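Local coordinates for protein BIFUNCTIONAL PROTEIN Proline utilization A (PutA) (Corynebacterium freiburgense, PDB 5UX5) that catalyses the two-step oxidation of proline to glutamate, joining an FAD-dependent proline dehydrogenase and an NAD-dependent glutamate semialdehyde dehydrogenase in one polypeptide, at residues N14-L20 and E362-R367; Q21-I25 and F444-V448; P199-D203 and T479-R484; P269-Q273 and A455-R459; A279-K283 and E341-V345. All coordinates share one frame; numbering follows the deposited sequence.

In the fold
Contacts 1 to 4 bring N-terminal or later elements against the proline dehydrogenase barrel, while contact 5 is internal to it. All are partly buried: in contacts 1, 2, 3 and 5 buried apolar side chains sit beside charged pairs at more exposed positions, and in contact 4 buried Pro-269 and Asp-270 face a more exposed acidic loop. Contacts 1 and 2 touch and share helix 16-31, held by helix 354-367 and helix 438-450. Contacts 4 and 5 share helix 271-287, whose start meets a loop through backbone carbonyls and weak amide bonds in contact 4. Contact 3, about 20 Å or more from the others between centres, is built round a tryptophan beside the aldehyde dehydrogenase part.

Contact 1: residues N14-L20 and E362-R367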
# COMPACT_ATOMS: atom_id res chain seq x y z
N ASN A 14 -3.60 41.52 14.45
CA ASN A 14 -3.07 42.81 14.88
C ASN A 14 -1.84 43.12 14.04
O ASN A 14 -1.41 42.30 13.22
CB ASN A 14 -2.68 42.78 16.35
CG ASN A 14 -1.60 41.78 16.58
OD1 ASN A 14 -0.41 42.10 16.49
ND2 ASN A 14 -1.99 40.54 16.77
N ARG A 15 -1.20 44.25 14.33
CA ARG A 15 -0.06 44.70 13.53
C ARG A 15 1.25 44.77 14.31
O ARG A 15 2.16 45.50 13.91
CB ARG A 15 -0.38 46.06 12.89
CG ARG A 15 -1.65 46.09 12.07
CD ARG A 15 -1.45 46.58 10.65
NE ARG A 15 -0.48 47.67 10.54
CZ ARG A 15 0.29 47.87 9.47
NH1 ARG A 15 0.21 47.04 8.41
NH2 ARG A 15 1.16 48.88 9.47
N ASP A 16 1.39 44.03 15.42
CA ASP A 16 2.63 44.10 16.17
C ASP A 16 3.82 43.65 15.32
O ASP A 16 4.86 44.32 15.28
CB ASP A 16 2.52 43.28 17.46
CG ASP A 16 1.54 43.90 18.44
OD1 ASP A 16 1.41 45.14 18.44
OD2 ASP A 16 0.90 43.15 19.21
N LEU A 17 3.69 42.52 14.63
CA LEU A 17 4.76 42.05 13.75
C LEU A 17 5.13 43.09 12.69
O LEU A 17 6.31 43.32 12.41
CB LEU A 17 4.37 40.72 13.10
CG LEU A 17 4.76 39.46 13.86
CD1 LEU A 17 4.43 38.25 13.06
CD2 LEU A 17 6.25 39.50 14.10
N GLU A 18 4.13 43.70 12.04
CA GLU A 18 4.43 44.77 11.08
C GLU A 18 5.24 45.90 11.72
O GLU A 18 6.17 46.42 11.10
CB GLU A 18 3.16 45.32 10.44
CG GLU A 18 2.69 44.48 9.24
CD GLU A 18 1.63 43.46 9.57
OE1 GLU A 18 1.12 42.83 8.62
OE2 GLU A 18 1.34 43.24 10.76
N ASN A 19 4.92 46.27 12.96
CA ASN A 19 5.66 47.37 13.58
C ASN A 19 7.05 46.93 14.03
O ASN A 19 8.00 47.72 13.93
CB ASN A 19 4.87 47.93 14.76
CG ASN A 19 3.52 48.55 14.36
OD1 ASN A 19 3.36 49.10 13.25
ND2 ASN A 19 2.54 48.45 15.26
N LEU A 20 7.21 45.68 14.45
CA LEU A 20 8.50 45.22 14.95
C LEU A 20 9.42 44.75 13.84
O LEU A 20 10.58 44.44 14.12
CB LEU A 20 8.29 44.09 15.96
CG LEU A 20 7.39 44.38 17.18
CD1 LEU A 20 7.26 43.15 18.01
CD2 LEU A 20 7.94 45.52 18.05
N GLU A 362 11.05 39.38 20.13
CA GLU A 362 10.54 40.74 20.11
C GLU A 362 9.05 40.80 20.42
O GLU A 362 8.58 41.75 21.07
CB GLU A 362 10.83 41.39 18.76
CG GLU A 362 12.30 41.67 18.50
CD GLU A 362 12.90 42.65 19.50
OE1 GLU A 362 14.15 42.68 19.60
OE2 GLU A 362 12.15 43.42 20.15
N LEU A 363 8.28 39.82 19.97
CA LEU A 363 6.88 39.77 20.38
C LEU A 363 6.77 39.63 21.89
O LEU A 363 5.97 40.32 22.53
CB LEU A 363 6.15 38.63 19.67
CG LEU A 363 5.68 38.78 18.22
CD1 LEU A 363 5.04 37.47 17.74
CD2 LEU A 363 4.71 39.96 18.05
N SER A 364 7.58 38.74 22.50
CA SER A 364 7.49 38.51 23.94
C SER A 364 7.82 39.77 24.72
O SER A 364 7.17 40.07 25.73
CB SER A 364 8.43 37.37 24.35
OG SER A 364 9.79 37.75 24.20
N VAL A 365 8.82 40.51 24.27
CA VAL A 365 9.20 41.73 24.96
C VAL A 365 8.13 42.82 24.79
O VAL A 365 7.73 43.44 25.77
CB VAL A 365 10.57 42.19 24.45
CG1 VAL A 365 10.90 43.55 25.04
CG2 VAL A 365 11.61 41.14 24.83
N GLU A 366 7.61 43.01 23.57
CA GLU A 366 6.62 44.05 23.34
C GLU A 366 5.34 43.81 24.13
O GLU A 366 4.68 44.76 24.57
CB GLU A 366 6.29 44.14 21.84
CG GLU A 366 5.15 45.07 21.42
CD GLU A 366 5.34 46.51 21.84
OE1 GLU A 366 4.31 47.20 22.04
OE2 GLU A 366 6.50 46.96 21.96
N ARG A 367 5.01 42.56 24.37
CA ARG A 367 3.74 42.19 24.98
C ARG A 367 3.88 41.80 26.42
O ARG A 367 2.86 41.50 27.05
CB ARG A 367 3.09 41.06 24.19
CG ARG A 367 2.89 41.39 22.72
CD ARG A 367 1.96 40.40 22.10
NE ARG A 367 1.69 40.67 20.71
CZ ARG A 367 1.32 39.73 19.85
NH1 ARG A 367 1.20 38.47 20.26
NH2 ARG A 367 1.08 40.03 18.58
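Leu-17 and Leu-20 of helix 16-31 meet Leu-363 and Glu-362 of helix 354-367 where the two short helical segments pass 10.6 Å apart, their directions 106° from one another. The backbones approach to 7.1 Å between the CA atoms of Leu-20 and Glu-362. At that point Leu-20 reaches over the neighbouring helix: its CD1 lies 3.6 Å from Glu-362 O and is flanked by the CB atoms of Glu-362 and Glu-366. The same methyl touches Leu-363 CD2 at 4.1 Å, and Leu-17 CD2 adds a second leucine contact, 4.2 Å from Leu-363 CG. Helix 354-367 follows strand 345-350 of the proline dehydrogenase TIM barrel, and helix 16-31 is thus an N-terminal element laid across the outer helical layer. Beside the leucines the contact turns ionic. Arg-367 holds Asp-16 side-on, with NE at 3.0 Å and NH2 at 3.2 Å from the single oxygen OD2, which is approached on its anti side; the carboxylate and guanidinium planes are 58° apart. Leu-363 CD2 lies over one face of the guanidinium, off its centre. NH2 also makes a weak bond to Asn-14 OD1 and a salt bridge to Asp-335, while NH1 donates to Leu-338 O, so several partners fix the group. Asn-14 OD1 is more firmly engaged by the backbone N of Asp-16, at 2.8 Å, forming an Asx turn; chi1 of 62° sets CG between the backbone N and the carbonyl carbon, from where OD1 receives that N-H in the carbonyl plane.

Contact 2: residues Q21-I25 and F444-V448; sequences QERII and FRESV
Phe-444 packing against Gln-21, Ile-24 and Ile-25 makes this an apolar helix-helix contact with an ionic margin, formed where the N-terminal helix 16-31 runs beside helix 438-450. The local axes are 11.5 Å apart and inclined at 144°, so the helices run roughly antiparallel. Three side chains share one end of the phenyl ring: Ile-25 CG1 lies 3.7 Å from Phe-444 CE2, Gln-21 CG is 3.9 Å from that same CE2, and Ile-24 CG2 is 3.7 Å from Phe-444 CZ. All three come in obliquely. From its own helix, Val-448 sets CG2 over a face of the ring, so the ring is touched by side chains of both helices. A chi1 of 159° directs the ring away from the backbone N of Phe-444 and into this group. Farther out, Arg-445 extends across Ile-25, whose CD1 sits over one face of the guanidinium, 3.5 Å from Arg-445 CZ. Arg-445 NH1 forms a salt bridge with Glu-22 OE2, the carboxylate and guanidinium being nearly coplanar; the modelled separation is too short to be taken literally. Ile-24 and Phe-444 also reach Ser-359 of helix 354-367, and Val-448 reaches Leu-331 of helix 323-337. The pair is an example of oblique antiparallel helix packing at the periphery of the TIM barrel, toward the end where FAD binds, with the side chain of Phe-444 about 10 Å from the bound cofactor.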
# COMPACT_ATOMS: atom_id res chain seq x y z
N GLN A 21 8.95 44.79 12.60
CA GLN A 21 9.63 44.10 11.50
C GLN A 21 11.10 44.50 11.38
O GLN A 21 11.96 43.64 11.16
CB GLN A 21 8.88 44.41 10.21
CG GLN A 21 8.93 43.34 9.18
CD GLN A 21 8.05 43.66 7.99
OE1 GLN A 21 7.31 42.81 7.50
NE2 GLN A 21 8.15 44.90 7.50
N GLU A 22 11.41 45.78 11.54
CA GLU A 22 12.78 46.22 11.34
C GLU A 22 13.64 46.08 12.59
O GLU A 22 14.85 45.84 12.48
CB GLU A 22 12.79 47.66 10.83
CG GLU A 22 11.87 47.87 9.61
CD GLU A 22 12.37 47.18 8.34
OE1 GLU A 22 13.61 47.14 8.11
OE2 GLU A 22 11.53 46.68 7.55
N ARG A 23 13.06 46.21 13.78
CA ARG A 23 13.83 45.86 14.97
C ARG A 23 14.06 44.35 15.01
O ARG A 23 15.06 43.90 15.58
CB ARG A 23 13.15 46.36 16.25
N ILE A 24 13.17 43.57 14.40
CA ILE A 24 13.38 42.12 14.31
C ILE A 24 14.53 41.81 13.37
O ILE A 24 15.40 40.98 13.68
CB ILE A 24 12.09 41.40 13.87
CG1 ILE A 24 10.97 41.50 14.90
CG2 ILE A 24 12.38 39.93 13.61
CD1 ILE A 24 9.66 40.88 14.40
N ILE A 25 14.55 42.44 12.19
CA ILE A 25 15.61 42.15 11.22
C ILE A 25 16.96 42.59 11.78
O ILE A 25 17.97 41.89 11.62
CB ILE A 25 15.33 42.81 9.86
CG1 ILE A 25 14.02 42.28 9.26
CG2 ILE A 25 16.48 42.54 8.89
CD1 ILE A 25 13.66 42.90 7.94
N PHE A 444 11.53 36.82 4.77
CA PHE A 444 10.88 37.03 6.07
C PHE A 444 9.82 38.11 5.99
O PHE A 444 8.70 37.93 6.49
CB PHE A 444 11.92 37.37 7.14
CG PHE A 444 11.33 38.06 8.35
CD1 PHE A 444 10.54 37.36 9.25
CD2 PHE A 444 11.56 39.42 8.57
CE1 PHE A 444 9.99 38.01 10.38
CE2 PHE A 444 11.01 40.09 9.69
CZ PHE A 444 10.23 39.38 10.59
N ARG A 445 10.15 39.25 5.38
CA ARG A 445 9.17 40.31 5.16
C ARG A 445 7.90 39.75 4.53
O ARG A 445 6.78 40.08 4.94
CB ARG A 445 9.75 41.40 4.26
CG ARG A 445 10.84 42.26 4.89
CD ARG A 445 11.28 43.37 3.93
NE ARG A 445 12.69 43.68 4.06
CZ ARG A 445 13.17 44.57 4.92
NH1 ARG A 445 12.33 45.23 5.72
NH2 ARG A 445 14.47 44.80 4.98
N GLU A 446 8.05 38.89 3.52
CA GLU A 446 6.89 38.34 2.84
C GLU A 446 6.08 37.44 3.76
O GLU A 446 4.84 37.42 3.69
CB GLU A 446 7.32 37.59 1.58
CG GLU A 446 6.16 37.22 0.64
CD GLU A 446 5.42 38.44 0.09
OE1 GLU A 446 6.09 39.46 -0.18
OE2 GLU A 446 4.18 38.38 -0.07
N SER A 447 6.75 36.66 4.61
CA SER A 447 6.00 35.78 5.50
C SER A 447 5.23 36.57 6.55
O SER A 447 4.18 36.12 7.02
CB SER A 447 6.93 34.76 6.14
OG SER A 447 7.91 35.41 6.92
N VAL A 448 5.73 37.75 6.92
CA VAL A 448 4.99 38.61 7.84
C VAL A 448 3.67 39.06 7.21
O VAL A 448 2.63 39.11 7.88
CB VAL A 448 5.87 39.81 8.25
CG1 VAL A 448 5.04 40.89 8.96
CG2 VAL A 448 7.01 39.34 9.14

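Contact 3: residues P199-D203 and T479-R484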
# COMPACT_ATOMS: atom_id res chain seq x y z
N PRO A 199 -4.58 3.14 12.65
CA PRO A 199 -5.23 4.44 12.41
C PRO A 199 -6.74 4.40 12.45
O PRO A 199 -7.35 5.48 12.38
CB PRO A 199 -4.76 4.82 11.01
CG PRO A 199 -4.57 3.49 10.34
CD PRO A 199 -4.04 2.55 11.41
N TRP A 200 -7.37 3.24 12.51
CA TRP A 200 -8.83 3.19 12.52
C TRP A 200 -9.43 3.11 13.92
O TRP A 200 -10.65 3.20 14.06
CB TRP A 200 -9.33 1.99 11.70
CG TRP A 200 -9.07 2.17 10.23
CD1 TRP A 200 -8.00 1.71 9.54
CD2 TRP A 200 -9.90 2.85 9.29
NE1 TRP A 200 -8.10 2.06 8.23
CE2 TRP A 200 -9.25 2.77 8.04
CE3 TRP A 200 -11.12 3.52 9.38
CZ2 TRP A 200 -9.77 3.36 6.87
CZ3 TRP A 200 -11.64 4.10 8.22
CH2 TRP A 200 -10.96 4.01 6.98
N ASP A 201 -8.60 2.96 14.94
CA ASP A 201 -9.08 2.75 16.30
C ASP A 201 -8.50 3.85 17.18
O ASP A 201 -7.58 3.59 17.96
CB ASP A 201 -8.69 1.36 16.80
CG ASP A 201 -9.27 1.04 18.18
OD1 ASP A 201 -10.32 1.64 18.51
OD2 ASP A 201 -8.69 0.20 18.92
N ILE A 202 -9.03 5.07 17.05
CA ILE A 202 -8.48 6.17 17.84
C ILE A 202 -8.82 5.99 19.32
O ILE A 202 -7.95 6.17 20.17
CB ILE A 202 -8.97 7.54 17.32
CG1 ILE A 202 -8.12 8.65 17.90
CG2 ILE A 202 -10.39 7.83 17.70
CD1 ILE A 202 -8.36 9.98 17.28
N ASP A 203 -10.04 5.49 19.64
CA ASP A 203 -10.46 5.30 21.03
C ASP A 203 -9.56 4.28 21.73
O ASP A 203 -9.12 4.50 22.86
CB ASP A 203 -11.91 4.80 21.13
CG ASP A 203 -12.95 5.75 20.50
OD1 ASP A 203 -12.67 6.94 20.26
OD2 ASP A 203 -14.09 5.29 20.28
N THR A 479 -13.82 10.72 8.94
CA THR A 479 -13.67 9.34 8.48
C THR A 479 -13.79 8.36 9.63
O THR A 479 -14.55 7.39 9.55
CB THR A 479 -12.32 9.17 7.81
OG1 THR A 479 -12.21 10.13 6.75
CG2 THR A 479 -12.13 7.77 7.25
N LEU A 480 -13.03 8.60 10.71
CA LEU A 480 -13.12 7.79 11.93
C LEU A 480 -14.52 7.83 12.53
O LEU A 480 -14.87 6.94 13.31
CB LEU A 480 -12.10 8.25 12.97
CG LEU A 480 -10.65 8.14 12.47
CD1 LEU A 480 -9.67 8.72 13.47
CD2 LEU A 480 -10.32 6.70 12.15
N GLU A 481 -15.33 8.83 12.18
CA GLU A 481 -16.66 8.88 12.76
C GLU A 481 -17.59 7.88 12.07
O GLU A 481 -18.31 7.15 12.76
CB GLU A 481 -17.22 10.31 12.70
CG GLU A 481 -18.72 10.48 13.06
CD GLU A 481 -19.18 9.87 14.42
OE1 GLU A 481 -20.41 9.68 14.59
OE2 GLU A 481 -18.35 9.60 15.33
N TRP A 482 -17.59 7.82 10.72
CA TRP A 482 -18.45 6.85 10.06
C TRP A 482 -17.89 5.43 10.15
O TRP A 482 -18.65 4.46 10.05
CB TRP A 482 -18.75 7.23 8.58
CG TRP A 482 -17.60 7.27 7.57
CD1 TRP A 482 -17.12 8.37 6.92
CD2 TRP A 482 -16.84 6.15 7.07
NE1 TRP A 482 -16.10 8.03 6.05
CE2 TRP A 482 -15.91 6.67 6.12
CE3 TRP A 482 -16.84 4.77 7.32
CZ2 TRP A 482 -14.98 5.85 5.45
CZ3 TRP A 482 -15.93 3.96 6.65
CH2 TRP A 482 -15.01 4.50 5.72
N ALA A 483 -16.58 5.28 10.40
CA ALA A 483 -16.02 3.96 10.64
C ALA A 483 -16.59 3.33 11.92
O ALA A 483 -16.79 2.11 11.99
CB ALA A 483 -14.49 4.06 10.70
N ARG A 484 -16.91 4.16 12.93
CA ARG A 484 -17.55 3.65 14.13
C ARG A 484 -18.96 3.15 13.87
O ARG A 484 -19.41 2.21 14.53
CB ARG A 484 -17.58 4.73 15.21
CG ARG A 484 -16.24 4.95 15.90
CD ARG A 484 -16.35 6.06 16.93
NE ARG A 484 -15.07 6.69 17.21
CZ ARG A 484 -14.68 7.86 16.69
NH1 ARG A 484 -15.49 8.52 15.87
NH2 ARG A 484 -13.50 8.38 16.99
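Trp-200 and Leu-480 join the start of a barrel helix to helix 477-484, which lies between the proline dehydrogenase TIM barrel and the aldehyde dehydrogenase part of the chain. The apolar share is the larger. The benzo side of the Trp-200 indole lies across helix 477-484: Ala-483 CB meets its edge, 3.7 Å from CE3, while Thr-479 CG2 comes obliquely to CZ3 at 3.8 Å and Trp-482 CH2 stands at 4.2 Å from the same CZ3. Leu-480 divides its branches, CD2 lying 3.8 Å from Trp-200 CA and CD1 meeting Ile-202 CB at 4.1 Å. Beyond these residues Trp-200 also touches Ile-550 and Ala-551 of helix 550-574, so a single indole bridges the two enzymatic portions.

The polar share is looser. Asp-203 OD2 makes a long salt bridge to Arg-484 NE at 3.5 Å, with the carboxylate and guanidinium planes turned by only 16°. Each partner has a further tie: Asp-203 OD1 pairs with Arg-244, and Arg-484 NH1 bonds weakly to Glu-481 OE2, making a salt-bridge network of Asp-203, Arg-484 and Glu-481. With its chain extended from CG to NE, Arg-484 carries its NH2 across to the Ile-202 side chain, where the guanidinium edge lies against the CG2 methyl.

Contact 4: residues P269-Q273 and A455-R459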
# COMPACT_ATOMS: atom_id res chain seq x y z
N PRO A 269 -1.39 23.20 7.83
CA PRO A 269 -2.33 24.31 7.99
C PRO A 269 -3.31 24.08 9.13
O PRO A 269 -3.63 25.01 9.86
CB PRO A 269 -3.02 24.39 6.62
CG PRO A 269 -2.73 23.08 5.97
CD PRO A 269 -1.39 22.67 6.46
N ASP A 270 -3.80 22.86 9.31
CA ASP A 270 -4.78 22.63 10.36
C ASP A 270 -4.16 22.58 11.76
O ASP A 270 -4.88 22.36 12.74
CB ASP A 270 -5.58 21.36 10.05
CG ASP A 270 -4.70 20.18 9.63
OD1 ASP A 270 -3.64 20.39 9.01
OD2 ASP A 270 -5.07 19.03 9.93
N SER A 271 -2.85 22.78 11.89
CA SER A 271 -2.27 22.93 13.22
C SER A 271 -2.58 24.29 13.82
O SER A 271 -2.48 24.46 15.03
CB SER A 271 -0.75 22.69 13.20
OG SER A 271 -0.05 23.80 12.68
N PHE A 272 -2.97 25.27 13.00
CA PHE A 272 -3.48 26.50 13.58
C PHE A 272 -4.79 26.24 14.31
O PHE A 272 -5.05 26.83 15.37
CB PHE A 272 -3.64 27.59 12.50
CG PHE A 272 -4.24 28.86 13.02
CD1 PHE A 272 -3.63 29.57 14.06
CD2 PHE A 272 -5.43 29.35 12.50
CE1 PHE A 272 -4.19 30.73 14.55
CE2 PHE A 272 -6.00 30.50 13.00
CZ PHE A 272 -5.37 31.20 14.03
N GLN A 273 -5.64 25.38 13.76
CA GLN A 273 -6.85 25.01 14.49
C GLN A 273 -6.51 24.21 15.73
O GLN A 273 -7.12 24.39 16.79
CB GLN A 273 -7.80 24.27 13.57
CG GLN A 273 -8.27 25.13 12.44
CD GLN A 273 -8.96 24.37 11.35
OE1 GLN A 273 -8.80 23.15 11.21
NE2 GLN A 273 -9.79 25.07 10.58
N ALA A 455 -3.78 29.28 4.47
CA ALA A 455 -4.96 28.50 4.77
C ALA A 455 -4.90 27.97 6.19
O ALA A 455 -3.85 27.97 6.83
CB ALA A 455 -5.11 27.34 3.81
N GLU A 456 -6.05 27.52 6.68
CA GLU A 456 -6.10 26.86 7.97
C GLU A 456 -6.86 25.56 7.98
O GLU A 456 -6.74 24.81 8.95
CB GLU A 456 -6.70 27.80 9.04
CG GLU A 456 -8.18 28.13 8.90
CD GLU A 456 -8.66 28.99 10.06
OE1 GLU A 456 -9.17 28.43 11.07
OE2 GLU A 456 -8.49 30.24 9.98
N ASP A 457 -7.63 25.24 6.93
CA ASP A 457 -8.26 23.93 6.84
C ASP A 457 -7.22 22.86 6.59
O ASP A 457 -6.09 23.14 6.18
CB ASP A 457 -9.30 23.89 5.73
CG ASP A 457 -10.63 24.44 6.15
OD1 ASP A 457 -10.81 24.65 7.37
OD2 ASP A 457 -11.50 24.63 5.27
N SER A 458 -7.60 21.61 6.86
CA SER A 458 -6.73 20.48 6.55
C SER A 458 -6.74 20.15 5.04
O SER A 458 -7.80 19.92 4.45
CB SER A 458 -7.14 19.28 7.38
OG SER A 458 -6.69 18.08 6.80
N ARG A 459 -5.55 20.06 4.45
CA ARG A 459 -5.45 19.70 3.04
C ARG A 459 -6.14 18.38 2.71
O ARG A 459 -6.56 18.18 1.56
CB ARG A 459 -3.98 19.62 2.63
CG ARG A 459 -3.22 20.87 2.90
CD ARG A 459 -2.97 21.56 1.60
NE ARG A 459 -1.77 21.11 0.93
CZ ARG A 459 -1.67 20.99 -0.38
NH1 ARG A 459 -2.72 21.26 -1.16
NH2 ARG A 459 -0.52 20.61 -0.91
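Pro-269 fits closely against the loop 455-459, whereas Gln-273, one helical turn further on, holds the same loop only weakly. On the tight side the pyrrolidine ring lies against backbone oxygens: its CB is 3.3 Å from Asp-457 O and 3.7 Å from Ala-455 O, and its CG meets the aliphatic CG of Arg-459. Next door, Asp-270 CA points its hydrogen at Glu-456 O, a C-H...O contact of 3.3 Å, and the carboxylate of Asp-270 rests against Ser-458 CB. The polar ends of these two residues are joined through a third group, for Tyr-236 OH bonds to both Asp-270 OD2 and Ser-458 OG. All this happens where strand 260-265 of the TIM barrel gives way to helix 271-287, with the side chain of Arg-459 about 8 Å from the bound FAD. Gln-273, Glu-456 and Asp-457 form the looser, more exposed side. Gln-273, extended beyond CG, shares its NE2 between Asp-457 OD1 at 3.4 Å and Glu-456 OE1 at 3.5 Å, both weak bonds, with its amide steeply turned to either carboxylate. Glu-456 OE2 instead approaches the edge of the buried Phe-272 ring, in its plane and 3.9 Å from CE2.

Contact 5: residues A279-K283 and E341-V345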
# COMPACT_ATOMS: atom_id res chain seq x y z
N ALA A 279 -5.26 26.03 23.13
CA ALA A 279 -5.25 27.24 23.94
C ALA A 279 -6.51 27.32 24.78
O ALA A 279 -6.46 27.71 25.95
CB ALA A 279 -5.10 28.49 23.08
N ASP A 280 -7.66 26.94 24.20
CA ASP A 280 -8.87 26.89 25.00
C ASP A 280 -8.75 25.82 26.07
O ASP A 280 -9.08 26.07 27.24
CB ASP A 280 -10.12 26.65 24.14
CG ASP A 280 -10.39 27.78 23.12
OD1 ASP A 280 -9.94 28.94 23.32
OD2 ASP A 280 -11.11 27.50 22.13
N PHE A 281 -8.20 24.65 25.70
CA PHE A 281 -8.00 23.56 26.66
C PHE A 281 -7.20 24.03 27.87
O PHE A 281 -7.53 23.70 29.02
CB PHE A 281 -7.29 22.37 25.99
CG PHE A 281 -6.87 21.33 26.95
CD1 PHE A 281 -7.80 20.45 27.47
CD2 PHE A 281 -5.57 21.27 27.40
CE1 PHE A 281 -7.44 19.50 28.41
CE2 PHE A 281 -5.20 20.32 28.33
CZ PHE A 281 -6.14 19.43 28.84
N ALA A 282 -6.14 24.79 27.64
CA ALA A 282 -5.35 25.33 28.73
C ALA A 282 -6.16 26.26 29.62
O ALA A 282 -5.89 26.36 30.83
CB ALA A 282 -4.13 26.05 28.17
N LYS A 283 -7.13 26.98 29.06
CA LYS A 283 -7.99 27.83 29.89
C LYS A 283 -8.94 26.98 30.73
O LYS A 283 -9.16 27.26 31.92
CB LYS A 283 -8.76 28.81 29.01
CG LYS A 283 -7.89 29.85 28.33
CD LYS A 283 -8.70 30.64 27.32
CE LYS A 283 -7.87 31.73 26.68
NZ LYS A 283 -8.70 32.56 25.74
N GLU A 341 -3.57 36.84 27.05
CA GLU A 341 -4.78 36.01 27.00
C GLU A 341 -4.45 34.53 27.19
O GLU A 341 -5.25 33.78 27.77
CB GLU A 341 -5.51 36.24 25.68
CG GLU A 341 -6.73 35.36 25.51
CD GLU A 341 -7.52 35.61 24.23
OE1 GLU A 341 -8.55 34.92 24.05
OE2 GLU A 341 -7.11 36.48 23.42
N HIS A 342 -3.30 34.08 26.70
CA HIS A 342 -2.91 32.68 26.76
C HIS A 342 -1.73 32.45 27.70
O HIS A 342 -0.81 31.69 27.38
CB HIS A 342 -2.60 32.15 25.36
CG HIS A 342 -3.72 32.34 24.37
ND1 HIS A 342 -4.98 31.81 24.57
CD2 HIS A 342 -3.76 32.99 23.19
CE1 HIS A 342 -5.75 32.14 23.55
NE2 HIS A 342 -5.04 32.85 22.70
N GLU A 343 -1.75 33.07 28.88
CA GLU A 343 -0.71 32.85 29.88
C GLU A 343 -0.55 31.37 30.24
O GLU A 343 0.54 30.96 30.67
CB GLU A 343 -1.00 33.66 31.15
N ASN A 344 -1.57 30.54 30.03
CA ASN A 344 -1.48 29.15 30.44
C ASN A 344 -0.81 28.26 29.41
O ASN A 344 -0.56 27.08 29.70
CB ASN A 344 -2.87 28.63 30.77
CG ASN A 344 -3.39 29.23 32.05
OD1 ASN A 344 -2.68 29.21 33.05
ND2 ASN A 344 -4.60 29.79 32.03
N VAL A 345 -0.45 28.79 28.25
CA VAL A 345 0.24 28.06 27.20
C VAL A 345 1.64 28.66 27.08
O VAL A 345 1.81 29.72 26.46
CB VAL A 345 -0.51 28.10 25.86
CG1 VAL A 345 0.04 27.04 24.92
CG2 VAL A 345 -2.00 27.91 26.07
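Lys-283 NZ donates to Glu-341 OE1 at 2.9 Å, the one hydrogen bond between the two segments and a salt bridge from helix 271-287 to the loop that leads into strand 345-350. The oxygen is met on its anti side, 15° out of the carboxylate plane. Extended beyond CG, both chains reach across to bring the ammonium and carboxylate together. On its way the lysine passes His-342: its CE lies 3.6 Å from ND1, coming to the imidazole at a slant. Ala-279 CB reaches the same ND1, also at 3.6 Å and also obliquely. One face of the ring is covered by Glu-341 CG from its own segment, and Tyr-336 sets its ring against the histidine with the planes only slightly inclined.

Deeper in, small side chains let the backbones draw together, the CA atoms of Ala-282 and Asn-344 being 5.7 Å apart. Ala-282 CB packs on Val-345 CG2 at 3.5 Å and on Asn-344 CB at 3.9 Å, while Val-345 CG2 continues to Ala-279 CA. A type I turn from His-342 to Val-345 brings the chain round into the strand, and Asn-344 bonds through its backbone to Ile-293 at the start of neighbouring strand 293-298. This is the helix-on-strand layering of a TIM barrel, with helix 271-287 itself linking strands 260-265 and 293-298. The chemistry is graded accordingly: alanine and valine set a close spacing beside the barrel sheet, and the lysine-glutamate pair ties the helix to the loop at the more exposed margin.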